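Local coordinates for bifunctional protein PutA (Bdellovibrio bacteriovorus, PDB 5UR2), which probably oxidises L-proline to L-glutamate in two steps, pairing a flavin-dependent proline dehydrogenase with an NAD+-dependent L-glutamate gamma-semialdehyde dehydrogenase, at residues V662-A667 with I691-G696; I272-R277 with V299-G304; I895-E900 with E920-G925. All coordinates share one frame; numbering follows the deposited sequence.

Interaction 1: V662-A667 with I691-G696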
loop_
_atom_site.group_PDB
_atom_site.type_symbol
_atom_site.label_atom_id
_atom_site.label_comp_id
_atom_site.label_asym_id
_atom_site.label_seq_id
_atom_site.Cartn_x
_atom_site.Cartn_y
_atom_site.Cartn_z
ATOM N N VAL B 662 22.067 -7.573 -10.266
ATOM C CA VAL B 662 21.394 -8.526 -11.143
ATOM C C VAL B 662 22.402 -9.336 -11.947
ATOM O O VAL B 662 23.367 -8.790 -12.488
ATOM C CB VAL B 662 20.435 -7.797 -12.111
ATOM C CG1 VAL B 662 19.892 -8.773 -13.143
ATOM C CG2 VAL B 662 19.305 -7.125 -11.346
ATOM N N VAL B 663 22.176 -10.646 -12.029
ATOM C CA VAL B 663 22.763 -11.486 -13.066
ATOM C C VAL B 663 21.596 -11.996 -13.899
ATOM O O VAL B 663 20.736 -12.724 -13.385
ATOM C CB VAL B 663 23.569 -12.654 -12.498
ATOM C CG1 VAL B 663 24.151 -13.477 -13.660
ATOM C CG2 VAL B 663 24.660 -12.151 -11.556
ATOM N N MET B 664 21.531 -11.597 -15.160
ATOM C CA MET B 664 20.434 -12.026 -16.014
ATOM C C MET B 664 20.929 -13.112 -16.965
ATOM O O MET B 664 21.986 -12.971 -17.592
ATOM C CB MET B 664 19.810 -10.854 -16.776
ATOM C CG MET B 664 20.752 -10.079 -17.683
ATOM S SD MET B 664 19.783 -8.969 -18.730
ATOM C CE MET B 664 20.933 -7.651 -19.026
ATOM N N LYS B 665 20.173 -14.211 -17.021
ATOM C CA LYS B 665 20.420 -15.378 -17.858
ATOM C C LYS B 665 19.282 -15.458 -18.867
ATOM O O LYS B 665 18.228 -16.042 -18.580
ATOM C CB LYS B 665 20.476 -16.645 -16.999
ATOM C CG LYS B 665 21.436 -17.710 -17.497
ATOM C CD LYS B 665 21.081 -18.214 -18.878
ATOM C CE LYS B 665 19.811 -19.046 -18.851
ATOM N NZ LYS B 665 19.445 -19.578 -20.199
ATOM N N PRO B 666 19.435 -14.884 -20.049
ATOM C CA PRO B 666 18.330 -14.878 -21.017
ATOM C C PRO B 666 18.132 -16.246 -21.652
ATOM O O PRO B 666 19.011 -17.112 -21.632
ATOM C CB PRO B 666 18.792 -13.854 -22.063
ATOM C CG PRO B 666 20.320 -14.018 -22.045
ATOM C CD PRO B 666 20.667 -14.277 -20.586
ATOM N N ALA B 667 16.949 -16.427 -22.230
ATOM C CA ALA B 667 16.635 -17.646 -22.972
ATOM C C ALA B 667 17.485 -17.761 -24.239
ATOM O O ALA B 667 17.711 -16.774 -24.941
ATOM C CB ALA B 667 15.147 -17.655 -23.335
ATOM N N ILE B 691 24.326 -4.739 -13.200
ATOM C CA ILE B 691 23.594 -5.678 -14.038
ATOM C C ILE B 691 24.613 -6.445 -14.873
ATOM O O ILE B 691 25.480 -5.838 -15.505
ATOM C CB ILE B 691 22.565 -4.943 -14.925
ATOM C CG1 ILE B 691 21.483 -4.311 -14.040
ATOM C CG2 ILE B 691 21.919 -5.886 -15.920
ATOM C CD1 ILE B 691 20.667 -3.234 -14.708
ATOM N N ASN B 692 24.546 -7.776 -14.837
ATOM C CA ASN B 692 25.475 -8.609 -15.587
ATOM C C ASN B 692 24.718 -9.510 -16.551
ATOM O O ASN B 692 23.641 -10.018 -16.231
ATOM C CB ASN B 692 26.355 -9.440 -14.652
ATOM C CG ASN B 692 27.112 -8.573 -13.661
ATOM O OD1 ASN B 692 28.216 -8.107 -13.944
ATOM N ND2 ASN B 692 26.485 -8.296 -12.517
ATOM N N PHE B 693 25.301 -9.704 -17.731
ATOM C CA PHE B 693 24.669 -10.370 -18.863
ATOM C C PHE B 693 25.328 -11.730 -19.064
ATOM O O PHE B 693 26.484 -11.806 -19.506
ATOM C CB PHE B 693 24.809 -9.514 -20.110
ATOM C CG PHE B 693 24.159 -10.097 -21.331
ATOM C CD1 PHE B 693 22.782 -10.246 -21.400
ATOM C CD2 PHE B 693 24.921 -10.429 -22.441
ATOM C CE1 PHE B 693 22.180 -10.736 -22.552
ATOM C CE2 PHE B 693 24.331 -10.925 -23.597
ATOM C CZ PHE B 693 22.964 -11.082 -23.655
ATOM N N LEU B 694 24.589 -12.797 -18.758
ATOM C CA LEU B 694 25.136 -14.151 -18.662
ATOM C C LEU B 694 24.365 -15.098 -19.575
ATOM O O LEU B 694 23.607 -15.953 -19.097
ATOM C CB LEU B 694 25.085 -14.647 -17.214
ATOM C CG LEU B 694 25.803 -15.981 -16.948
ATOM C CD1 LEU B 694 27.314 -15.807 -16.998
ATOM C CD2 LEU B 694 25.379 -16.579 -15.627
ATOM N N PRO B 695 24.562 -15.001 -20.889
ATOM C CA PRO B 695 23.929 -15.970 -21.795
ATOM C C PRO B 695 24.491 -17.376 -21.596
ATOM O O PRO B 695 25.629 -17.565 -21.150
ATOM C CB PRO B 695 24.265 -15.420 -23.188
ATOM C CG PRO B 695 25.511 -14.632 -22.984
ATOM C CD PRO B 695 25.411 -14.037 -21.616
ATOM N N GLY B 696 23.671 -18.372 -21.897
ATOM C CA GLY B 696 24.108 -19.746 -21.749
ATOM C C GLY B 696 22.933 -20.688 -21.571
ATOM O O GLY B 696 21.775 -20.311 -21.756
HETATM O O HOH W 1 21.087 -17.435 -23.380
#
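Val662 O is gripped twice by one residue: Asn692 N lies 2.8 Å from it and Asn692 ND2 3.2 Å, the two donors arriving from opposite faces of the carbonyl plane. The site belongs to a beta-alpha-beta crossover, strand 661-665, helix 671-684 and strand 691-693, whose parallel strands lie in the Rossmann-type sheet of the aldehyde dehydrogenase part. Asn692 CG stands anti to its carbonyl carbon (chi1 -56°), which turns the amide back to that oxygen. ND2 also donates to Gly689 O, and OD1 accepts from Asn502 N, so both ends of this buried amide are satisfied. Backbone bonds from Met664 N to Asn692 O and from Leu694 N to Met664 O continue the pairing.

On the face carrying Val662, Met664, Ile691 and Phe693, the methionine begins in the crowded position between N and carbonyl carbon (chi1 59°) and then runs extended. Its CE thereby reaches Ile691 CG2 at 3.7 Å and also touches the Phe693 ring; helices 646-657 and 671-684 pack over this face. Beyond the strand, Pro666 CG meets Phe693 CE1 at 3.8 Å, the two side chains crossing at about a right angle.

Lys665 folds its chain over Leu694 O by bends at chi2 and chi3. Its ammonium joins the two loops, with NZ 2.9 Å from Gly696 O and 2.9 Å from Pro666 O, above both carbonyl planes. A water adds a second link, donating to Pro666 O at 2.7 Å and accepting from Gly696 N at 3.1 Å.

Interaction 2: I272-R277 with V299-G304. With P5F (N-propargylglycine-modified flavin adenine dinucleotide), chain F.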
loop_
_atom_site.group_PDB
_atom_site.type_symbol
_atom_site.label_atom_id
_atom_site.label_comp_id
_atom_site.label_asym_id
_atom_site.label_seq_id
_atom_site.Cartn_x
_atom_site.Cartn_y
_atom_site.Cartn_z
ATOM N N ILE B 272 -17.909 12.232 -45.951
ATOM C CA ILE B 272 -16.950 12.949 -45.125
ATOM C C ILE B 272 -17.637 13.339 -43.820
ATOM O O ILE B 272 -18.780 13.813 -43.834
ATOM C CB ILE B 272 -16.394 14.182 -45.867
ATOM C CG1 ILE B 272 -15.458 13.747 -47.007
ATOM C CG2 ILE B 272 -15.672 15.115 -44.904
ATOM C CD1 ILE B 272 -14.182 13.044 -46.530
ATOM N N GLN B 273 -16.933 13.130 -42.690
ATOM C CA GLN B 273 -17.459 13.377 -41.342
ATOM C C GLN B 273 -16.877 14.681 -40.797
ATOM O O GLN B 273 -15.690 14.749 -40.464
ATOM C CB GLN B 273 -17.127 12.220 -40.398
ATOM C CG GLN B 273 -17.688 10.859 -40.861
ATOM C CD GLN B 273 -16.733 9.711 -40.607
ATOM O OE1 GLN B 273 -15.523 9.850 -40.799
ATOM N NE2 GLN B 273 -17.269 8.555 -40.193
ATOM N N ALA B 274 -17.724 15.711 -40.681
ATOM C CA ALA B 274 -17.254 17.012 -40.236
ATOM C C ALA B 274 -16.823 17.026 -38.774
ATOM O O ALA B 274 -16.190 17.992 -38.348
ATOM C CB ALA B 274 -18.344 18.079 -40.460
ATOM N N TYR B 275 -17.139 16.008 -37.988
ATOM C CA TYR B 275 -16.647 16.060 -36.620
ATOM C C TYR B 275 -15.184 15.650 -36.511
ATOM O O TYR B 275 -14.635 15.680 -35.400
ATOM C CB TYR B 275 -17.537 15.213 -35.687
ATOM C CG TYR B 275 -17.444 13.690 -35.741
ATOM C CD1 TYR B 275 -16.751 13.011 -36.753
ATOM C CD2 TYR B 275 -18.102 12.922 -34.765
ATOM C CE1 TYR B 275 -16.700 11.597 -36.769
ATOM C CE2 TYR B 275 -18.060 11.530 -34.775
ATOM C CZ TYR B 275 -17.358 10.867 -35.764
ATOM O OH TYR B 275 -17.351 9.480 -35.750
ATOM N N LEU B 276 -14.544 15.277 -37.624
ATOM C CA LEU B 276 -13.119 14.968 -37.622
ATOM C C LEU B 276 -12.299 16.242 -37.787
ATOM O O LEU B 276 -12.645 17.118 -38.593
ATOM C CB LEU B 276 -12.751 13.992 -38.741
ATOM C CG LEU B 276 -13.338 12.580 -38.604
ATOM C CD1 LEU B 276 -12.880 11.689 -39.761
ATOM C CD2 LEU B 276 -12.989 11.976 -37.236
ATOM N N ARG B 277 -11.187 16.320 -37.039
ATOM C CA ARG B 277 -10.303 17.485 -37.136
ATOM C C ARG B 277 -9.683 17.640 -38.528
ATOM O O ARG B 277 -9.382 18.768 -38.946
ATOM C CB ARG B 277 -9.197 17.402 -36.068
ATOM C CG ARG B 277 -9.739 17.448 -34.639
ATOM C CD ARG B 277 -8.689 17.158 -33.540
ATOM N NE ARG B 277 -9.368 17.090 -32.244
ATOM C CZ ARG B 277 -9.687 18.151 -31.499
ATOM N NH1 ARG B 277 -9.382 19.378 -31.899
ATOM N NH2 ARG B 277 -10.333 17.989 -30.358
ATOM N N VAL B 299 -20.024 14.174 -52.550
ATOM C CA VAL B 299 -19.631 14.064 -51.153
ATOM C C VAL B 299 -20.887 14.156 -50.298
ATOM O O VAL B 299 -21.616 15.154 -50.358
ATOM C CB VAL B 299 -18.628 15.149 -50.745
ATOM C CG1 VAL B 299 -18.383 15.077 -49.246
ATOM C CG2 VAL B 299 -17.337 14.962 -51.484
ATOM N N ARG B 300 -21.162 13.116 -49.519
ATOM C CA ARG B 300 -22.248 13.185 -48.543
ATOM C C ARG B 300 -21.658 13.693 -47.236
ATOM O O ARG B 300 -20.916 12.974 -46.559
ATOM C CB ARG B 300 -22.921 11.831 -48.338
ATOM C CG ARG B 300 -23.991 11.874 -47.257
ATOM C CD ARG B 300 -24.347 10.493 -46.777
ATOM N NE ARG B 300 -24.966 9.680 -47.821
ATOM C CZ ARG B 300 -25.049 8.355 -47.755
ATOM N NH1 ARG B 300 -24.533 7.715 -46.700
ATOM N NH2 ARG B 300 -25.626 7.677 -48.735
ATOM N N LEU B 301 -21.977 14.930 -46.883
ATOM C CA LEU B 301 -21.371 15.559 -45.718
ATOM C C LEU B 301 -22.238 15.251 -44.499
ATOM O O LEU B 301 -23.427 15.590 -44.476
ATOM C CB LEU B 301 -21.225 17.059 -45.953
ATOM C CG LEU B 301 -20.445 17.864 -44.918
ATOM C CD1 LEU B 301 -18.979 17.426 -44.828
ATOM C CD2 LEU B 301 -20.559 19.356 -45.240
ATOM N N VAL B 302 -21.664 14.545 -43.522
ATOM C CA VAL B 302 -22.341 14.212 -42.277
ATOM C C VAL B 302 -21.538 14.830 -41.143
ATOM O O VAL B 302 -20.466 15.387 -41.356
ATOM C CB VAL B 302 -22.497 12.688 -42.070
ATOM C CG1 VAL B 302 -23.071 12.027 -43.308
ATOM C CG2 VAL B 302 -21.152 12.037 -41.715
ATOM N N LYS B 303 -22.059 14.725 -39.922
ATOM C CA LYS B 303 -21.226 15.121 -38.789
ATOM C C LYS B 303 -20.362 13.957 -38.302
ATOM O O LYS B 303 -19.134 14.069 -38.295
ATOM C CB LYS B 303 -22.080 15.735 -37.675
ATOM C CG LYS B 303 -22.545 17.102 -38.134
ATOM C CD LYS B 303 -23.416 17.843 -37.185
ATOM C CE LYS B 303 -24.007 19.055 -37.926
ATOM N NZ LYS B 303 -25.012 19.785 -37.131
ATOM N N GLY B 304 -20.974 12.820 -37.967
ATOM C CA GLY B 304 -20.205 11.637 -37.591
ATOM C C GLY B 304 -20.902 10.746 -36.579
ATOM O O GLY B 304 -21.538 11.244 -35.648
HETATM P PA P5F F . -26.694 17.340 -34.576
HETATM O O1A P5F F . -26.745 18.816 -35.097
HETATM O O2A P5F F . -27.303 17.060 -33.293
HETATM O O5B P5F F . -25.312 16.791 -34.350
HETATM C C5B P5F F . -24.994 15.654 -33.556
HETATM C C4B P5F F . -23.551 15.231 -33.872
HETATM O O4B P5F F . -22.579 16.097 -33.335
HETATM C C3B P5F F . -23.125 13.871 -33.401
HETATM O O3B P5F F . -23.604 12.858 -34.201
HETATM C C2B P5F F . -21.653 13.968 -33.437
HETATM O O2B P5F F . -21.213 13.766 -34.735
HETATM C C1B P5F F . -21.407 15.383 -33.055
HETATM N N9A P5F F . -21.095 15.578 -31.662
HETATM C C8A P5F F . -21.859 15.224 -30.558
HETATM N N7A P5F F . -21.211 15.608 -29.451
HETATM C C5A P5F F . -20.012 16.237 -29.790
HETATM C C6A P5F F . -18.955 16.801 -29.079
HETATM N N6A P5F F . -18.975 16.840 -27.644
HETATM N N1A P5F F . -17.896 17.323 -29.728
HETATM C C2A P5F F . -17.834 17.315 -31.076
HETATM N N3A P5F F . -18.839 16.743 -31.800
HETATM C C4A P5F F . -19.918 16.214 -31.209
HETATM N N1 P5F F . -22.177 9.074 -39.845
HETATM C C2 P5F F . -20.871 8.552 -40.169
HETATM O O2 P5F F . -19.843 8.775 -39.281
HETATM N N3 P5F F . -20.643 7.832 -41.386
HETATM C C4 P5F F . -21.679 7.591 -42.322
HETATM O O4 P5F F . -21.387 6.879 -43.492
HETATM C C4X P5F F . -23.061 8.132 -41.978
HETATM N N5 P5F F . -24.230 7.829 -42.800
HETATM C C5X P5F F . -25.385 8.734 -42.640
HETATM C C6 P5F F . -26.374 8.883 -43.751
HETATM C C7 P5F F . -27.434 9.817 -43.634
HETATM C C7M P5F F . -28.427 9.958 -44.767
HETATM C C8 P5F F . -27.565 10.620 -42.461
HETATM C C8M P5F F . -28.678 11.625 -42.304
HETATM C C9 P5F F . -26.632 10.487 -41.406
HETATM C C9A P5F F . -25.517 9.505 -41.519
HETATM N N10 P5F F . -24.540 9.387 -40.434
HETATM C C10 P5F F . -23.259 8.836 -40.781
HETATM C "C1'" P5F F . -24.756 9.972 -39.088
HETATM C "C2'" P5F F . -24.392 11.456 -39.028
HETATM O "O2'" P5F F . -23.027 11.577 -39.161
HETATM C "C3'" P5F F . -24.841 12.179 -37.756
HETATM O "O3'" P5F F . -24.207 11.601 -36.677
HETATM C "C4'" P5F F . -26.338 12.140 -37.487
HETATM O "O4'" P5F F . -26.973 12.052 -38.716
HETATM C "C5'" P5F F . -26.880 13.279 -36.601
HETATM O "O5'" P5F F . -26.298 14.539 -36.867
HETATM P P P5F F . -27.094 15.951 -36.920
HETATM O O1P P5F F . -26.520 17.088 -37.848
HETATM O O2P P5F F . -28.555 15.436 -37.206
HETATM O O3P P5F F . -27.382 16.260 -35.333
HETATM C C21 P5F F . -24.258 5.277 -42.221
HETATM C C22 P5F F . -24.255 6.565 -42.629
HETATM C C23 P5F F . -23.049 4.357 -42.464
#
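Ile272 and Gln273 pair in parallel with Leu301 and Val302, and the pairing runs on past the strand of 272-273 into a type I turn, where Ala274 N meets Val302 O at 2.8 Å and Tyr275 N meets Lys303 O at 2.8 Å. These are neighbouring strands, 268-273 and 298-302, of the proline dehydrogenase TIM barrel, joined by helix 279-293, and the flavin lies at their C-terminal ends.

On the side facing that helix, Ile272 CG1 rests 3.9 Å from Val299 CG1, while its CG2 branch meets Leu301 CD1. Gln273 and Val302 lie side by side on the other face, both pointing to the cofactor. Tyr275 CG sits between its backbone N and carbonyl carbon (chi1 74°), which brings the ring over Gly304: Gly304 CA stands 3.4 Å from the ring centroid in a CH-pi contact, 10° off the normal. The ring occupies the place where a beta carbon would stand, and the backbone angles there also call for glycine. The hydroxyl of Tyr275 is engaged by Tyr306 N.

The bound P5F is an inactivated flavin, its N5 carrying carbon C22 of N-propargylglycine. Gln273 NE2, which also donates to Glu241 O, gives P5F O2 a bond of 2.7 Å. Gly304 O accepts from the adenosine ribose O2B of P5F at 2.7 Å. Lys303 extends its whole chain to place NZ 2.8 Å from P5F O1A, with a weak bond to P5F O1P. Its ammonium, shared between Asp331 and the diphosphate, would partly offset the negative charge there, and the N-H on O2 would tend to stabilise negative charge at the pyrimidine end of a reduced flavin.

Interaction 3: I895-E900 with E920-G925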
loop_
_atom_site.group_PDB
_atom_site.type_symbol
_atom_site.label_atom_id
_atom_site.label_comp_id
_atom_site.label_asym_id
_atom_site.label_seq_id
_atom_site.Cartn_x
_atom_site.Cartn_y
_atom_site.Cartn_z
ATOM N N ILE B 895 -15.883 -27.082 -15.446
ATOM C CA ILE B 895 -14.828 -27.396 -16.401
ATOM C C ILE B 895 -13.735 -26.339 -16.358
ATOM O O ILE B 895 -12.539 -26.663 -16.340
ATOM C CB ILE B 895 -15.413 -27.559 -17.817
ATOM C CG1 ILE B 895 -16.291 -28.809 -17.863
ATOM C CG2 ILE B 895 -14.301 -27.626 -18.856
ATOM C CD1 ILE B 895 -17.076 -28.947 -19.134
ATOM N N ALA B 896 -14.121 -25.060 -16.312
ATOM C CA ALA B 896 -13.106 -24.014 -16.331
ATOM C C ALA B 896 -12.182 -24.125 -15.129
ATOM O O ALA B 896 -10.985 -23.850 -15.242
ATOM C CB ALA B 896 -13.762 -22.631 -16.389
ATOM N N ASN B 897 -12.708 -24.561 -13.989
ATOM C CA ASN B 897 -11.958 -24.642 -12.744
ATOM C C ASN B 897 -11.219 -25.967 -12.553
ATOM O O ASN B 897 -10.570 -26.145 -11.522
ATOM C CB ASN B 897 -12.907 -24.419 -11.563
ATOM C CG ASN B 897 -13.319 -22.975 -11.418
ATOM O OD1 ASN B 897 -12.561 -22.052 -11.745
ATOM N ND2 ASN B 897 -14.536 -22.765 -10.944
ATOM N N SER B 898 -11.275 -26.879 -13.519
ATOM C CA SER B 898 -10.855 -28.255 -13.318
ATOM C C SER B 898 -9.388 -28.517 -13.655
ATOM O O SER B 898 -8.979 -29.678 -13.647
ATOM C CB SER B 898 -11.747 -29.180 -14.159
ATOM O OG SER B 898 -11.483 -29.010 -15.559
ATOM N N THR B 899 -8.583 -27.491 -13.936
ATOM C CA THR B 899 -7.195 -27.716 -14.317
ATOM C C THR B 899 -6.249 -27.478 -13.138
ATOM O O THR B 899 -6.643 -27.089 -12.038
ATOM C CB THR B 899 -6.754 -26.832 -15.502
ATOM O OG1 THR B 899 -6.471 -25.499 -15.052
ATOM C CG2 THR B 899 -7.808 -26.771 -16.606
ATOM N N GLU B 900 -4.963 -27.727 -13.410
ATOM C CA GLU B 900 -3.856 -27.417 -12.520
ATOM C C GLU B 900 -3.602 -25.922 -12.386
ATOM O O GLU B 900 -2.902 -25.509 -11.460
ATOM C CB GLU B 900 -2.583 -28.064 -13.078
ATOM C CG GLU B 900 -2.102 -29.322 -12.405
ATOM C CD GLU B 900 -0.761 -29.788 -12.978
ATOM O OE1 GLU B 900 -0.366 -29.327 -14.076
ATOM O OE2 GLU B 900 -0.090 -30.604 -12.316
ATOM N N GLU B 920 -17.327 -14.275 -9.171
ATOM C CA GLU B 920 -17.175 -14.851 -7.843
ATOM C C GLU B 920 -16.671 -16.286 -7.858
ATOM O O GLU B 920 -16.229 -16.764 -6.812
ATOM C CB GLU B 920 -18.503 -14.802 -7.068
ATOM C CG GLU B 920 -18.956 -13.393 -6.684
ATOM N N GLU B 921 -16.772 -17.005 -8.982
ATOM C CA GLU B 921 -16.498 -18.442 -8.986
ATOM C C GLU B 921 -15.386 -18.897 -9.925
ATOM O O GLU B 921 -14.883 -20.011 -9.747
ATOM C CB GLU B 921 -17.766 -19.238 -9.343
ATOM C CG GLU B 921 -18.928 -19.026 -8.408
ATOM C CD GLU B 921 -20.198 -19.696 -8.918
ATOM O OE1 GLU B 921 -20.100 -20.836 -9.428
ATOM O OE2 GLU B 921 -21.289 -19.079 -8.838
ATOM N N LEU B 922 -15.011 -18.115 -10.931
ATOM C CA LEU B 922 -13.941 -18.547 -11.822
ATOM C C LEU B 922 -12.609 -18.339 -11.118
ATOM O O LEU B 922 -12.283 -17.210 -10.743
ATOM C CB LEU B 922 -13.985 -17.778 -13.141
ATOM C CG LEU B 922 -12.965 -18.245 -14.179
ATOM C CD1 LEU B 922 -13.145 -19.740 -14.453
ATOM C CD2 LEU B 922 -13.132 -17.437 -15.462
ATOM N N GLU B 923 -11.837 -19.420 -10.946
ATOM C CA GLU B 923 -10.588 -19.376 -10.169
ATOM C C GLU B 923 -9.412 -19.024 -11.084
ATOM O O GLU B 923 -8.685 -19.887 -11.580
ATOM C CB GLU B 923 -10.376 -20.711 -9.458
ATOM C CG GLU B 923 -11.466 -21.018 -8.410
ATOM C CD GLU B 923 -11.534 -22.502 -8.013
ATOM O OE1 GLU B 923 -10.851 -23.337 -8.653
ATOM O OE2 GLU B 923 -12.267 -22.830 -7.049
ATOM N N VAL B 924 -9.210 -17.717 -11.295
ATOM C CA VAL B 924 -8.106 -17.207 -12.108
ATOM C C VAL B 924 -7.556 -15.922 -11.493
ATOM O O VAL B 924 -8.236 -15.217 -10.746
ATOM C CB VAL B 924 -8.518 -16.936 -13.577
ATOM C CG1 VAL B 924 -8.875 -18.244 -14.309
ATOM C CG2 VAL B 924 -9.684 -15.928 -13.625
ATOM N N GLY B 925 -6.298 -15.617 -11.818
ATOM C CA GLY B 925 -5.704 -14.384 -11.330
ATOM C C GLY B 925 -6.035 -13.172 -12.170
ATOM O O GLY B 925 -6.002 -12.046 -11.672
#
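Asn897 uses both ends of its side-chain amide on the backbone of 920-925. OD1 accepts from Glu923 N at 2.8 Å in a nearly straight bond (167° at the hydrogen), and ND2 donates to Glu921 O at 3.0 Å. The amide thus spans Leu922, and the contact joins the C-terminal ends of helices 889-896 and 912-921 beside the mixed sheet of the aldehyde dehydrogenase part that holds strands 901-908 and 926-929; residues 920-925 lead from the second helix into strand 926-929. With CG anti to the carbonyl carbon (chi1 -74°), the amide is turned toward this second helix end.

The Glu923 carboxylate stacks on the amide, the two planes 29° apart, but the glutamate charges are met elsewhere, Glu923 OE1 by Lys947 and Glu921 OE2 by Arg917. Within 895-900, Ile895 O accepts from both Ser898 N and Ser898 OG, the hydroxyl at 2.7 Å, and Arg785 also donates to it. Glu923 centres an inverse gamma turn leading to Gly925, whose backbone hydrogen-bonds to the second subunit.

Apolar contact is slight by comparison: the methyl CB of Ala896 meets Leu922 CD1 at 3.5 Å, and that same CD1 lies 3.6 Å from Asn897 OD1.

Overall arrangement
Along the chain the contacts follow one another in series: interaction 2 closes first, then interaction 1, then interaction 3. Interaction 2 lies in the proline dehydrogenase barrel, on the opposite side of the chain's centre from the other two, its centre about 55 Å from that of interaction 1 and about 47 Å from that of interaction 3. Interactions 1 and 3 both lie in the aldehyde dehydrogenase part yet do not touch; their nearest atoms are about 22 Å apart. Interaction 1 joins strands of one mixed sheet, whereas interaction 3 joins helix ends beside another. The separation illustrates a bifunctional chain: flavin chemistry and aldehyde oxidation occupy distinct folds.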